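Local coordinates for Nitrate/nitrite binding protein NrtA (Synechocystis sp., PDB 2G29), which binds nitrate in the periplasm as the substrate-binding protein of the NrtABCD ABC transporter, which takes up nitrate and probably nitrite, at residues 35-40 and 242-247; 78-83 and 113-118; 144-149 and 173-178; 156-161 and 169-174. All coordinates share one frame; numbering follows the deposited sequence.

Contact 1: 35-40 and 242-247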
loop_
_atom_site.group_PDB
_atom_site.type_symbol
_atom_site.label_atom_id
_atom_site.label_comp_id
_atom_site.label_asym_id
_atom_site.label_seq_id
_atom_site.Cartn_x
_atom_site.Cartn_y
_atom_site.Cartn_z
ATOM N N ALA A 35 -0.767 9.483 20.326
ATOM C CA ALA A 35 -0.258 8.260 19.689
ATOM C C ALA A 35 0.707 8.820 18.652
ATOM O O ALA A 35 0.544 9.954 18.212
ATOM C CB ALA A 35 -1.388 7.475 19.001
ATOM N N LYS A 36 1.745 8.059 18.318
ATOM C CA LYS A 36 2.707 8.491 17.302
ATOM C C LYS A 36 2.470 7.584 16.101
ATOM O O LYS A 36 2.737 6.383 16.169
ATOM C CB LYS A 36 4.157 8.346 17.805
ATOM C CG LYS A 36 4.495 9.336 18.954
ATOM C CD LYS A 36 5.960 9.759 18.919
ATOM C CE LYS A 36 6.888 8.752 19.467
ATOM N NZ LYS A 36 8.295 9.110 19.078
ATOM N N LEU A 37 1.947 8.163 15.013
ATOM C CA LEU A 37 1.625 7.405 13.805
ATOM C C LEU A 37 2.510 7.791 12.647
ATOM O O LEU A 37 2.542 8.957 12.213
ATOM C CB LEU A 37 0.169 7.632 13.440
ATOM C CG LEU A 37 -0.851 7.353 14.541
ATOM C CD1 LEU A 37 -2.242 7.673 14.007
ATOM C CD2 LEU A 37 -0.738 5.897 14.988
ATOM N N GLY A 38 3.241 6.813 12.130
ATOM C CA GLY A 38 4.093 7.147 11.002
ATOM C C GLY A 38 3.391 7.086 9.659
ATOM O O GLY A 38 2.332 6.427 9.527
ATOM N N PHE A 39 3.914 7.842 8.688
ATOM C CA PHE A 39 3.412 7.725 7.301
ATOM C C PHE A 39 4.578 7.963 6.351
ATOM O O PHE A 39 5.575 8.592 6.737
ATOM C CB PHE A 39 2.295 8.742 6.980
ATOM C CG PHE A 39 2.773 10.161 6.797
ATOM C CD1 PHE A 39 3.006 10.675 5.516
ATOM C CD2 PHE A 39 3.006 10.984 7.915
ATOM C CE1 PHE A 39 3.455 11.982 5.347
ATOM C CE2 PHE A 39 3.449 12.272 7.762
ATOM C CZ PHE A 39 3.679 12.784 6.486
ATOM N N ILE A 40 4.445 7.447 5.137
ATOM C CA ILE A 40 5.415 7.678 4.083
ATOM C C ILE A 40 4.674 8.645 3.128
ATOM O O ILE A 40 3.421 8.563 2.981
ATOM C CB ILE A 40 5.809 6.344 3.399
ATOM C CG1 ILE A 40 6.664 5.476 4.343
ATOM C CG2 ILE A 40 6.588 6.604 2.135
ATOM C CD1 ILE A 40 6.097 5.269 5.706
ATOM N N PHE A 242 -3.724 0.272 8.105
ATOM C CA PHE A 242 -3.505 1.093 9.288
ATOM C C PHE A 242 -3.071 0.022 10.308
ATOM O O PHE A 242 -3.865 -0.787 10.825
ATOM C CB PHE A 242 -4.802 1.804 9.729
ATOM C CG PHE A 242 -4.696 2.531 11.060
ATOM C CD1 PHE A 242 -3.506 3.066 11.506
ATOM C CD2 PHE A 242 -5.829 2.704 11.840
ATOM C CE1 PHE A 242 -3.422 3.765 12.710
ATOM C CE2 PHE A 242 -5.754 3.403 13.053
ATOM C CZ PHE A 242 -4.556 3.922 13.474
ATOM N N GLY A 243 -1.765 -0.014 10.552
ATOM C CA GLY A 243 -1.242 -1.000 11.484
ATOM C C GLY A 243 -0.765 -0.394 12.791
ATOM O O GLY A 243 -0.273 0.734 12.803
ATOM N N MET A 244 -0.890 -1.139 13.875
ATOM C CA MET A 244 -0.413 -0.661 15.160
ATOM C C MET A 244 0.263 -1.765 15.953
ATOM O O MET A 244 -0.012 -2.952 15.752
ATOM C CB MET A 244 -1.588 -0.092 15.992
ATOM C CG MET A 244 -2.264 1.167 15.404
ATOM S SD MET A 244 -3.083 2.184 16.676
ATOM C CE MET A 244 -1.593 2.796 17.562
ATOM N N ARG A 245 1.175 -1.393 16.834
ATOM C CA ARG A 245 1.795 -2.365 17.740
ATOM C C ARG A 245 0.668 -2.973 18.584
ATOM O O ARG A 245 -0.225 -2.241 19.074
ATOM C CB ARG A 245 2.799 -1.683 18.666
ATOM C CG ARG A 245 4.145 -1.420 17.973
ATOM C CD ARG A 245 5.187 -0.794 18.872
ATOM N NE ARG A 245 5.415 -1.555 20.104
ATOM C CZ ARG A 245 6.593 -2.012 20.491
ATOM N NH1 ARG A 245 7.680 -1.827 19.739
ATOM N NH2 ARG A 245 6.693 -2.618 21.666
ATOM N N ALA A 246 0.694 -4.292 18.745
ATOM C CA ALA A 246 -0.323 -4.947 19.527
ATOM C C ALA A 246 -0.259 -4.592 20.991
ATOM O O ALA A 246 -1.296 -4.569 21.645
ATOM C CB ALA A 246 -0.238 -6.489 19.318
ATOM N N ASP A 247 0.934 -4.326 21.512
ATOM C CA ASP A 247 1.022 -3.977 22.933
ATOM C C ASP A 247 0.292 -2.655 23.215
ATOM O O ASP A 247 -0.429 -2.526 24.228
ATOM C CB ASP A 247 2.495 -3.930 23.417
ATOM C CG ASP A 247 3.216 -2.630 23.046
ATOM O OD1 ASP A 247 3.177 -2.226 21.881
ATOM O OD2 ASP A 247 3.805 -1.969 23.945
#

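Contact 2: 78-83 and 113-118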
loop_
_atom_site.group_PDB
_atom_site.type_symbol
_atom_site.label_atom_id
_atom_site.label_comp_id
_atom_site.label_asym_id
_atom_site.label_seq_id
_atom_site.Cartn_x
_atom_site.Cartn_y
_atom_site.Cartn_z
ATOM N N ASP A 78 11.929 0.156 11.561
ATOM C CA ASP A 78 12.800 0.418 12.722
ATOM C C ASP A 78 12.047 1.112 13.859
ATOM O O ASP A 78 12.181 0.734 15.037
ATOM C CB ASP A 78 13.997 1.300 12.356
ATOM C CG ASP A 78 14.969 0.620 11.389
ATOM O OD1 ASP A 78 15.009 -0.634 11.306
ATOM O OD2 ASP A 78 15.748 1.327 10.721
ATOM N N ASN A 79 11.266 2.122 13.520
ATOM C CA ASN A 79 10.535 2.853 14.543
ATOM C C ASN A 79 9.412 2.046 15.176
ATOM O O ASN A 79 9.099 2.244 16.344
ATOM C CB ASN A 79 10.043 4.190 13.961
ATOM C CG ASN A 79 11.174 5.192 13.820
ATOM O OD1 ASN A 79 12.031 5.257 14.701
ATOM N ND2 ASN A 79 11.197 5.974 12.723
ATOM N N LEU A 80 8.810 1.126 14.428
ATOM C CA LEU A 80 7.775 0.267 14.999
ATOM C C LEU A 80 8.420 -0.763 15.940
ATOM O O LEU A 80 7.848 -1.091 16.969
ATOM C CB LEU A 80 6.991 -0.447 13.889
ATOM C CG LEU A 80 5.965 0.448 13.178
ATOM C CD1 LEU A 80 5.554 -0.236 11.892
ATOM C CD2 LEU A 80 4.735 0.670 14.044
ATOM N N VAL A 81 9.593 -1.282 15.581
ATOM C CA VAL A 81 10.283 -2.239 16.456
ATOM C C VAL A 81 10.668 -1.513 17.770
ATOM O O VAL A 81 10.544 -2.066 18.871
ATOM C CB VAL A 81 11.518 -2.856 15.746
ATOM C CG1 VAL A 81 12.357 -3.630 16.739
ATOM C CG2 VAL A 81 11.056 -3.804 14.646
ATOM N N LEU A 82 11.065 -0.249 17.656
ATOM C CA LEU A 82 11.375 0.510 18.853
ATOM C C LEU A 82 10.163 0.780 19.768
ATOM O O LEU A 82 10.257 0.600 21.012
ATOM C CB LEU A 82 11.974 1.860 18.494
ATOM C CG LEU A 82 13.439 1.958 18.149
ATOM C CD1 LEU A 82 13.688 3.436 17.851
ATOM C CD2 LEU A 82 14.343 1.441 19.284
ATOM N N GLY A 83 9.059 1.263 19.186
ATOM C CA GLY A 83 7.875 1.599 19.952
ATOM C C GLY A 83 8.045 3.016 20.463
ATOM O O GLY A 83 9.174 3.518 20.549
ATOM N N THR A 113 7.970 -8.322 16.650
ATOM C CA THR A 113 7.203 -7.331 17.425
ATOM C C THR A 113 5.757 -7.497 16.954
ATOM O O THR A 113 5.428 -7.217 15.804
ATOM C CB THR A 113 7.783 -5.922 17.095
ATOM O OG1 THR A 113 9.194 -5.900 17.418
ATOM C CG2 THR A 113 7.048 -4.828 17.867
ATOM N N PRO A 114 4.867 -7.908 17.855
ATOM C CA PRO A 114 3.491 -8.116 17.382
ATOM C C PRO A 114 2.718 -6.889 16.993
ATOM O O PRO A 114 2.819 -5.837 17.644
ATOM C CB PRO A 114 2.852 -8.954 18.490
ATOM C CG PRO A 114 3.650 -8.510 19.761
ATOM C CD PRO A 114 5.069 -8.269 19.268
ATOM N N MET A 115 1.977 -7.024 15.899
ATOM C CA MET A 115 1.178 -5.917 15.376
ATOM C C MET A 115 -0.221 -6.368 15.002
ATOM O O MET A 115 -0.492 -7.562 14.878
ATOM C CB MET A 115 1.859 -5.328 14.114
ATOM C CG MET A 115 3.147 -4.591 14.390
ATOM S SD MET A 115 3.752 -3.668 12.964
ATOM C CE MET A 115 2.439 -2.355 12.864
ATOM N N TYR A 116 -1.109 -5.389 14.826
ATOM C CA TYR A 116 -2.466 -5.652 14.351
ATOM C C TYR A 116 -2.745 -4.766 13.139
ATOM O O TYR A 116 -2.157 -3.704 12.992
ATOM C CB TYR A 116 -3.520 -5.242 15.376
ATOM C CG TYR A 116 -3.579 -6.006 16.645
ATOM C CD1 TYR A 116 -3.559 -7.394 16.648
ATOM C CD2 TYR A 116 -3.684 -5.335 17.856
ATOM C CE1 TYR A 116 -3.628 -8.108 17.855
ATOM C CE2 TYR A 116 -3.780 -6.029 19.046
ATOM C CZ TYR A 116 -3.740 -7.413 19.035
ATOM O OH TYR A 116 -3.786 -8.149 20.205
ATOM N N ILE A 117 -3.648 -5.229 12.278
ATOM C CA ILE A 117 -4.129 -4.390 11.187
ATOM C C ILE A 117 -5.564 -4.038 11.617
ATOM O O ILE A 117 -6.425 -4.909 11.828
ATOM C CB ILE A 117 -4.109 -5.117 9.839
ATOM C CG1 ILE A 117 -2.672 -5.219 9.352
ATOM C CG2 ILE A 117 -5.015 -4.374 8.832
ATOM C CD1 ILE A 117 -2.576 -6.038 8.029
ATOM N N LEU A 118 -5.792 -2.736 11.756
ATOM C CA LEU A 118 -7.109 -2.222 12.193
ATOM C C LEU A 118 -8.018 -1.853 11.037
ATOM O O LEU A 118 -9.241 -1.870 11.186
ATOM C CB LEU A 118 -6.936 -0.992 13.077
ATOM C CG LEU A 118 -6.038 -1.224 14.299
ATOM C CD1 LEU A 118 -5.958 0.102 15.089
ATOM C CD2 LEU A 118 -6.547 -2.356 15.156
HETATM O O HOH W 1 10.308 -4.759 19.636
#

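Contact 3: 144-149 and 173-178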
loop_
_atom_site.group_PDB
_atom_site.type_symbol
_atom_site.label_atom_id
_atom_site.label_comp_id
_atom_site.label_asym_id
_atom_site.label_seq_id
_atom_site.Cartn_x
_atom_site.Cartn_y
_atom_site.Cartn_z
ATOM N N ALA A 144 6.091 -8.895 -21.465
ATOM C CA ALA A 144 6.965 -9.743 -22.286
ATOM C C ALA A 144 8.022 -9.059 -23.166
ATOM O O ALA A 144 9.139 -9.562 -23.280
ATOM C CB ALA A 144 6.116 -10.703 -23.130
ATOM N N PRO A 145 7.692 -7.922 -23.804
ATOM C CA PRO A 145 8.689 -7.234 -24.644
ATOM C C PRO A 145 9.951 -6.824 -23.881
ATOM O O PRO A 145 11.024 -6.604 -24.470
ATOM C CB PRO A 145 7.928 -6.020 -25.186
ATOM C CG PRO A 145 6.793 -5.831 -24.207
ATOM C CD PRO A 145 6.388 -7.257 -23.899
ATOM N N LEU A 146 9.846 -6.716 -22.562
ATOM C CA LEU A 146 11.012 -6.341 -21.770
ATOM C C LEU A 146 12.056 -7.438 -21.682
ATOM O O LEU A 146 13.202 -7.173 -21.342
ATOM C CB LEU A 146 10.579 -5.949 -20.350
ATOM C CG LEU A 146 9.706 -4.706 -20.276
ATOM C CD1 LEU A 146 9.291 -4.537 -18.795
ATOM C CD2 LEU A 146 10.446 -3.451 -20.756
ATOM N N LYS A 147 11.675 -8.668 -21.970
ATOM C CA LYS A 147 12.621 -9.773 -21.858
ATOM C C LYS A 147 13.887 -9.562 -22.719
ATOM O O LYS A 147 15.019 -9.595 -22.212
ATOM C CB LYS A 147 11.908 -11.072 -22.241
ATOM C CG LYS A 147 12.778 -12.299 -22.160
ATOM C CD LYS A 147 12.048 -13.419 -21.413
ATOM C CE LYS A 147 12.930 -14.626 -21.251
ATOM N NZ LYS A 147 13.216 -14.892 -19.822
ATOM N N GLU A 148 13.689 -9.341 -24.013
ATOM C CA GLU A 148 14.807 -9.098 -24.914
ATOM C C GLU A 148 15.509 -7.775 -24.606
ATOM O O GLU A 148 16.722 -7.641 -24.786
ATOM C CB GLU A 148 14.340 -9.079 -26.367
ATOM C CG GLU A 148 13.888 -10.422 -26.933
ATOM C CD GLU A 148 13.830 -10.405 -28.458
ATOM O OE1 GLU A 148 13.388 -9.380 -29.028
ATOM O OE2 GLU A 148 14.225 -11.416 -29.089
ATOM N N ALA A 149 14.756 -6.776 -24.144
ATOM C CA ALA A 149 15.367 -5.480 -23.845
ATOM C C ALA A 149 16.255 -5.530 -22.604
ATOM O O ALA A 149 17.342 -4.930 -22.580
ATOM C CB ALA A 149 14.271 -4.405 -23.670
ATOM N N TYR A 173 4.885 -9.735 -9.943
ATOM C CA TYR A 173 3.756 -10.414 -10.593
ATOM C C TYR A 173 3.686 -10.048 -12.076
ATOM O O TYR A 173 3.491 -10.907 -12.950
ATOM C CB TYR A 173 2.437 -10.032 -9.871
ATOM C CG TYR A 173 1.253 -10.857 -10.280
ATOM C CD1 TYR A 173 0.851 -11.949 -9.509
ATOM C CD2 TYR A 173 0.601 -10.629 -11.507
ATOM C CE1 TYR A 173 -0.169 -12.802 -9.943
ATOM C CE2 TYR A 173 -0.396 -11.506 -11.957
ATOM C CZ TYR A 173 -0.776 -12.578 -11.180
ATOM O OH TYR A 173 -1.712 -13.532 -11.592
ATOM N N TRP A 174 3.854 -8.761 -12.353
ATOM C CA TRP A 174 3.793 -8.243 -13.717
ATOM C C TRP A 174 4.930 -8.815 -14.558
ATOM O O TRP A 174 4.706 -9.279 -15.696
ATOM C CB TRP A 174 3.844 -6.709 -13.639
ATOM C CG TRP A 174 4.051 -5.928 -14.941
ATOM C CD1 TRP A 174 3.169 -5.769 -15.973
ATOM C CD2 TRP A 174 5.172 -5.119 -15.238
ATOM N NE1 TRP A 174 3.677 -4.894 -16.893
ATOM C CE2 TRP A 174 4.915 -4.484 -16.478
ATOM C CE3 TRP A 174 6.385 -4.866 -14.593
ATOM C CZ2 TRP A 174 5.834 -3.603 -17.071
ATOM C CZ3 TRP A 174 7.286 -4.003 -15.171
ATOM C CH2 TRP A 174 7.010 -3.379 -16.409
ATOM N N LEU A 175 6.147 -8.825 -14.009
ATOM C CA LEU A 175 7.299 -9.320 -14.769
ATOM C C LEU A 175 7.193 -10.816 -14.963
ATOM O O LEU A 175 7.485 -11.321 -16.049
ATOM C CB LEU A 175 8.633 -8.944 -14.095
ATOM C CG LEU A 175 8.954 -7.443 -14.218
ATOM C CD1 LEU A 175 10.043 -7.022 -13.236
ATOM C CD2 LEU A 175 9.401 -7.127 -15.657
ATOM N N ALA A 176 6.726 -11.529 -13.950
ATOM C CA ALA A 176 6.577 -12.962 -14.075
ATOM C C ALA A 176 5.503 -13.331 -15.087
ATOM O O ALA A 176 5.681 -14.305 -15.818
ATOM C CB ALA A 176 6.262 -13.591 -12.703
ATOM N N ALA A 177 4.393 -12.595 -15.138
ATOM C CA ALA A 177 3.338 -12.900 -16.123
ATOM C C ALA A 177 3.947 -12.721 -17.510
ATOM O O ALA A 177 3.531 -13.388 -18.472
ATOM C CB ALA A 177 2.148 -11.946 -15.945
ATOM N N GLY A 178 4.925 -11.817 -17.613
ATOM C CA GLY A 178 5.618 -11.586 -18.879
ATOM C C GLY A 178 6.787 -12.540 -19.161
ATOM O O GLY A 178 7.584 -12.308 -20.087
#

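Contact 4: 156-161 and 169-174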
loop_
_atom_site.group_PDB
_atom_site.type_symbol
_atom_site.label_atom_id
_atom_site.label_comp_id
_atom_site.label_asym_id
_atom_site.label_seq_id
_atom_site.Cartn_x
_atom_site.Cartn_y
_atom_site.Cartn_z
ATOM N N PRO A 156 20.292 -5.967 -14.887
ATOM C CA PRO A 156 19.209 -4.986 -14.809
ATOM C C PRO A 156 18.506 -5.060 -13.466
ATOM O O PRO A 156 18.203 -6.145 -12.956
ATOM C CB PRO A 156 18.281 -5.356 -15.973
ATOM C CG PRO A 156 18.565 -6.811 -16.241
ATOM C CD PRO A 156 20.039 -6.974 -15.941
ATOM N N LYS A 157 18.239 -3.893 -12.903
ATOM C CA LYS A 157 17.558 -3.837 -11.620
ATOM C C LYS A 157 16.158 -3.272 -11.784
ATOM O O LYS A 157 15.891 -2.449 -12.663
ATOM C CB LYS A 157 18.309 -2.905 -10.654
ATOM C CG LYS A 157 19.800 -3.200 -10.417
ATOM C CD LYS A 157 20.007 -4.598 -9.880
ATOM C CE LYS A 157 21.457 -4.846 -9.471
ATOM N NZ LYS A 157 21.655 -6.235 -8.918
ATOM N N VAL A 158 15.244 -3.734 -10.942
ATOM C CA VAL A 158 13.916 -3.131 -10.930
ATOM C C VAL A 158 13.720 -2.714 -9.461
ATOM O O VAL A 158 14.063 -3.466 -8.526
ATOM C CB VAL A 158 12.805 -4.077 -11.391
ATOM C CG1 VAL A 158 13.122 -4.596 -12.800
ATOM C CG2 VAL A 158 12.647 -5.194 -10.441
ATOM N N ALA A 159 13.204 -1.512 -9.239
ATOM C CA ALA A 159 13.062 -1.048 -7.857
ATOM C C ALA A 159 11.670 -1.203 -7.287
ATOM O O ALA A 159 10.663 -0.981 -7.974
ATOM C CB ALA A 159 13.468 0.425 -7.741
ATOM N N MET A 160 11.636 -1.595 -6.017
ATOM C CA MET A 160 10.399 -1.733 -5.268
ATOM C C MET A 160 10.663 -1.086 -3.915
ATOM O O MET A 160 11.749 -0.547 -3.663
ATOM C CB MET A 160 9.909 -3.173 -5.207
ATOM C CG MET A 160 10.941 -4.238 -4.890
ATOM S SD MET A 160 11.448 -4.171 -3.146
ATOM C CE MET A 160 12.658 -5.562 -3.083
ATOM N N THR A 161 9.659 -1.112 -3.045
ATOM C CA THR A 161 9.727 -0.300 -1.837
ATOM C C THR A 161 10.110 -0.953 -0.510
ATOM O O THR A 161 10.383 -0.247 0.449
ATOM C CB THR A 161 8.356 0.357 -1.671
ATOM O OG1 THR A 161 7.401 -0.678 -1.521
ATOM C CG2 THR A 161 7.994 1.186 -2.886
ATOM N N MET A 169 5.558 -7.257 -4.603
ATOM C CA MET A 169 4.627 -8.251 -5.159
ATOM C C MET A 169 4.044 -7.806 -6.507
ATOM O O MET A 169 3.960 -8.592 -7.443
ATOM C CB MET A 169 3.473 -8.523 -4.195
ATOM C CG MET A 169 3.855 -9.072 -2.824
ATOM S SD MET A 169 4.918 -10.544 -2.811
ATOM C CE MET A 169 6.552 -9.777 -2.660
ATOM N N TRP A 170 3.702 -6.526 -6.640
ATOM C CA TRP A 170 3.092 -6.089 -7.908
ATOM C C TRP A 170 4.075 -6.150 -9.069
ATOM O O TRP A 170 3.755 -6.684 -10.136
ATOM C CB TRP A 170 2.573 -4.660 -7.853
ATOM C CG TRP A 170 1.672 -4.310 -6.718
ATOM C CD1 TRP A 170 1.681 -3.122 -6.047
ATOM C CD2 TRP A 170 0.699 -5.139 -6.069
ATOM N NE1 TRP A 170 0.777 -3.163 -5.006
ATOM C CE2 TRP A 170 0.172 -4.394 -4.994
ATOM C CE3 TRP A 170 0.223 -6.452 -6.279
ATOM C CZ2 TRP A 170 -0.807 -4.899 -4.126
ATOM C CZ3 TRP A 170 -0.741 -6.963 -5.430
ATOM C CH2 TRP A 170 -1.253 -6.189 -4.355
ATOM N N ILE A 171 5.270 -5.608 -8.882
ATOM C CA ILE A 171 6.216 -5.631 -9.987
ATOM C C ILE A 171 6.696 -7.046 -10.329
ATOM O O ILE A 171 6.866 -7.355 -11.501
ATOM C CB ILE A 171 7.380 -4.595 -9.741
ATOM C CG1 ILE A 171 7.947 -4.156 -11.090
ATOM C CG2 ILE A 171 8.464 -5.167 -8.847
ATOM C CD1 ILE A 171 8.855 -2.935 -10.982
ATOM N N ARG A 172 6.888 -7.900 -9.329
ATOM C CA ARG A 172 7.274 -9.288 -9.594
ATOM C C ARG A 172 6.137 -10.014 -10.304
ATOM O O ARG A 172 6.383 -10.844 -11.188
ATOM C CB ARG A 172 7.580 -10.037 -8.308
ATOM C CG ARG A 172 8.890 -9.636 -7.670
ATOM C CD ARG A 172 9.083 -10.342 -6.345
ATOM N NE ARG A 172 10.416 -10.028 -5.820
ATOM C CZ ARG A 172 11.394 -10.925 -5.656
ATOM N NH1 ARG A 172 11.201 -12.218 -5.946
ATOM N NH2 ARG A 172 12.598 -10.502 -5.284
ATOM N N TYR A 173 4.885 -9.735 -9.943
ATOM C CA TYR A 173 3.756 -10.414 -10.593
ATOM C C TYR A 173 3.686 -10.048 -12.076
ATOM O O TYR A 173 3.491 -10.907 -12.950
ATOM C CB TYR A 173 2.437 -10.032 -9.871
ATOM C CG TYR A 173 1.253 -10.857 -10.280
ATOM C CD1 TYR A 173 0.851 -11.949 -9.509
ATOM C CD2 TYR A 173 0.601 -10.629 -11.507
ATOM C CE1 TYR A 173 -0.169 -12.802 -9.943
ATOM C CE2 TYR A 173 -0.396 -11.506 -11.957
ATOM C CZ TYR A 173 -0.776 -12.578 -11.180
ATOM O OH TYR A 173 -1.712 -13.532 -11.592
ATOM N N TRP A 174 3.854 -8.761 -12.353
ATOM C CA TRP A 174 3.793 -8.243 -13.717
ATOM C C TRP A 174 4.930 -8.815 -14.558
ATOM O O TRP A 174 4.706 -9.279 -15.696
ATOM C CB TRP A 174 3.844 -6.709 -13.639
ATOM C CG TRP A 174 4.051 -5.928 -14.941
ATOM C CD1 TRP A 174 3.169 -5.769 -15.973
ATOM C CD2 TRP A 174 5.172 -5.119 -15.238
ATOM N NE1 TRP A 174 3.677 -4.894 -16.893
ATOM C CE2 TRP A 174 4.915 -4.484 -16.478
ATOM C CE3 TRP A 174 6.385 -4.866 -14.593
ATOM C CZ2 TRP A 174 5.834 -3.603 -17.071
ATOM C CZ3 TRP A 174 7.286 -4.003 -15.171
ATOM C CH2 TRP A 174 7.010 -3.379 -16.409
#

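Contact 1: 35-40 and 242-247
Leu37 carries this contact on one side, and Phe242 and Met244 answer it on the other. The two strands, 36-39 and 240-245, are not neighbours in their sheet: strand 91-95 runs between them, and what meets is side chain with side chain over its face. The nearest CA atoms, those of Leu37 and Met244, are accordingly 8.4 Å apart. One branch of Leu37 does all the touching. Its methyl CD2 sits at the rim of the Phe242 ring, near the ring plane, with CE1 of Phe242 at 4.1 Å from CD2 of Leu37. The same CD2 has the Met244 methyl CE at 4.1 Å as well, brought there by a bend at the end of the methionine chain (chi3 69°). Leu259 and Val263 of helix 253-271 pack on Met244 and Phe242 respectively, so that helix lies over the same face.

Beyond the apolar patch the segment turns polar. Arg245, the N-cap of the next helix, sends NE almost straight (175°) to Asp247 OD1 at 2.9 Å in a salt bridge, approaching from 41° above the carboxylate plane; its NH1 reaches the carbonyl oxygen of Leu80. No hydrogen bond joins the two segments directly; the contact itself is buried apolar packing between strands whose spacing is set by strand 91-95 between them.

Contact 2: 78-83 and 113-118
No aromatic ring takes part where Leu80 and Val81 meet Thr113 and Met115; the flat groups involved are peptides, and the carbonyl oxygen of Leu80 has the methyl CG2 of Thr113 3.9 Å away. Beside it, CG2 of Val81 lies 3.9 Å from the hydroxyl OG1 of Thr113. That hydroxyl is polar at a largely apolar seam, and it has two polar partners. It bonds to the carbonyl oxygen of Lys111, and a water donates to it, O to Thr113 OG1 being 2.7 Å; the same water donates to Val81 O at 2.8 Å, stitching the end of the helix to the loop before the strand.

The pairing joins helix 73-82 to strand 115-120, the outermost strand on one side of a sheet whose order, 2-1-3-5-4, is that of class II periplasmic binding proteins. Trp73, at the start of this helix, is a nitrate ligand.

Further inward, Leu80 and Met115 cross at about a right angle. The methionine methyl CE fits against both leucine branches, at 3.9 Å from CD1 and 4.0 Å from CD2 of Leu80, while Pro99 of helix 97-104 packs on Met115.

Contact 3: 144-149 and 173-178
Apolar contact comes first: Leu146 pushes a single methyl, CD1, into the angle between Trp174 and Leu175. Its closest partner is the far end of the indole, with CD1 of Leu146 at 3.5 Å from CH2 of Trp174 and 4.0 Å from CZ2 of the same ring. The leucine and tryptophan side chains cross at about a right angle. The indole reaches this place because CG of Trp174 stands anti to the backbone N (chi1 169°), which swings the six-membered ring toward the other helix. CD2 of Leu175 lies 4.1 Å from the same CD1 of Leu146, so one methyl meets the side chains of two successive residues.

Backbone contact forms the second group. Gly178, where helix 166-177 gives out, has no side chain, and its CA comes within 4.1 Å of the CA of Ala144. Here Ala144 CA offers a CA-H...O contact to Gly178 O at 3.4 Å, with an angle of 145° at the hydrogen, while the Ala144 methyl CB stands 3.7 Å from that oxygen.

Polar partners lie just outside. The indole NE1 of Trp174 is satisfied by the carbonyl oxygen of Gly140, which probably helps fix the ring's rotation. Lys147 NZ forms a salt bridge to Asp185 and also bonds to Gly179 O, tying the short helix to the chain beyond Gly178.

Together these links pack helix 146-151 against the C-terminal end of helix 166-177, the connecting helix of a beta-alpha-beta unit in the second sheet of this class II periplasmic binding protein.

Contact 4: 156-161 and 169-174
Ile171 is the point at which the segment 169-174 of helix 166-177 meets Val158, Ala159 and Met160 of strand 157-160, the axes of the two segments approaching to 8.8 Å and running at 143° to each other. Taken in order along the helix, Met169 and Trp170 face other parts of the protein: Met169 packs on helix 332-344, and Trp170 bonds through NE1 to Glu239 and lies edge-to-face with His237.

With Ile171 the helix turns to the strand, and the residue divides its work between two branches. CG1 stands anti to the backbone N (chi1 -154°) and the chain runs on extended, carrying the tip methyl down to the strand, where CD1 of Ile171 lies 4.1 Å from CB of Val158. The same methyl rests 4.0 Å from the backbone oxygen of Ala159. The other branch, CG2 of Ile171, is nearest Met160, 4.4 Å from its CB.

Arg172 follows, its NE in a salt bridge with Asp168 and its NH2 bonded to Thr188 on strand 187-190. Trp174, bonded through NE1 to Gly140 O, packs on Ser207.

Strand and helix are the first two elements of a beta-alpha-beta crossover, and the nitrate ligand His167 sits just before this turn of helix, close to Met160. No hydrogen bond links the two segments; the contact is apolar, made by Ile171 among buried residues, while polar bonds secure the helix on its flanks.

Overall arrangement
From the N terminus, strand 36-39 opens contact 1, the widest loop, which returns to the chain only at 242-247 and so contains the other three. Contact 2 closes first, between 78-83 and 113-118, and touches contact 1, since strands 240-245 and 115-120 are neighbours in one sheet. Contact 3 opens next at 144-149; contact 4 opens inside it, and both end on helix 166-177, sharing Tyr173 and Trp174. Contacts 1 and 2 belong with one sheet and contacts 3 and 4 with the other, consistent with the two domains of this C-shaped protein; the centres of contacts 2 and 3 are about 35 Å apart, those of 2 and 4 about 25 Å. Nitrate ligands come from both halves.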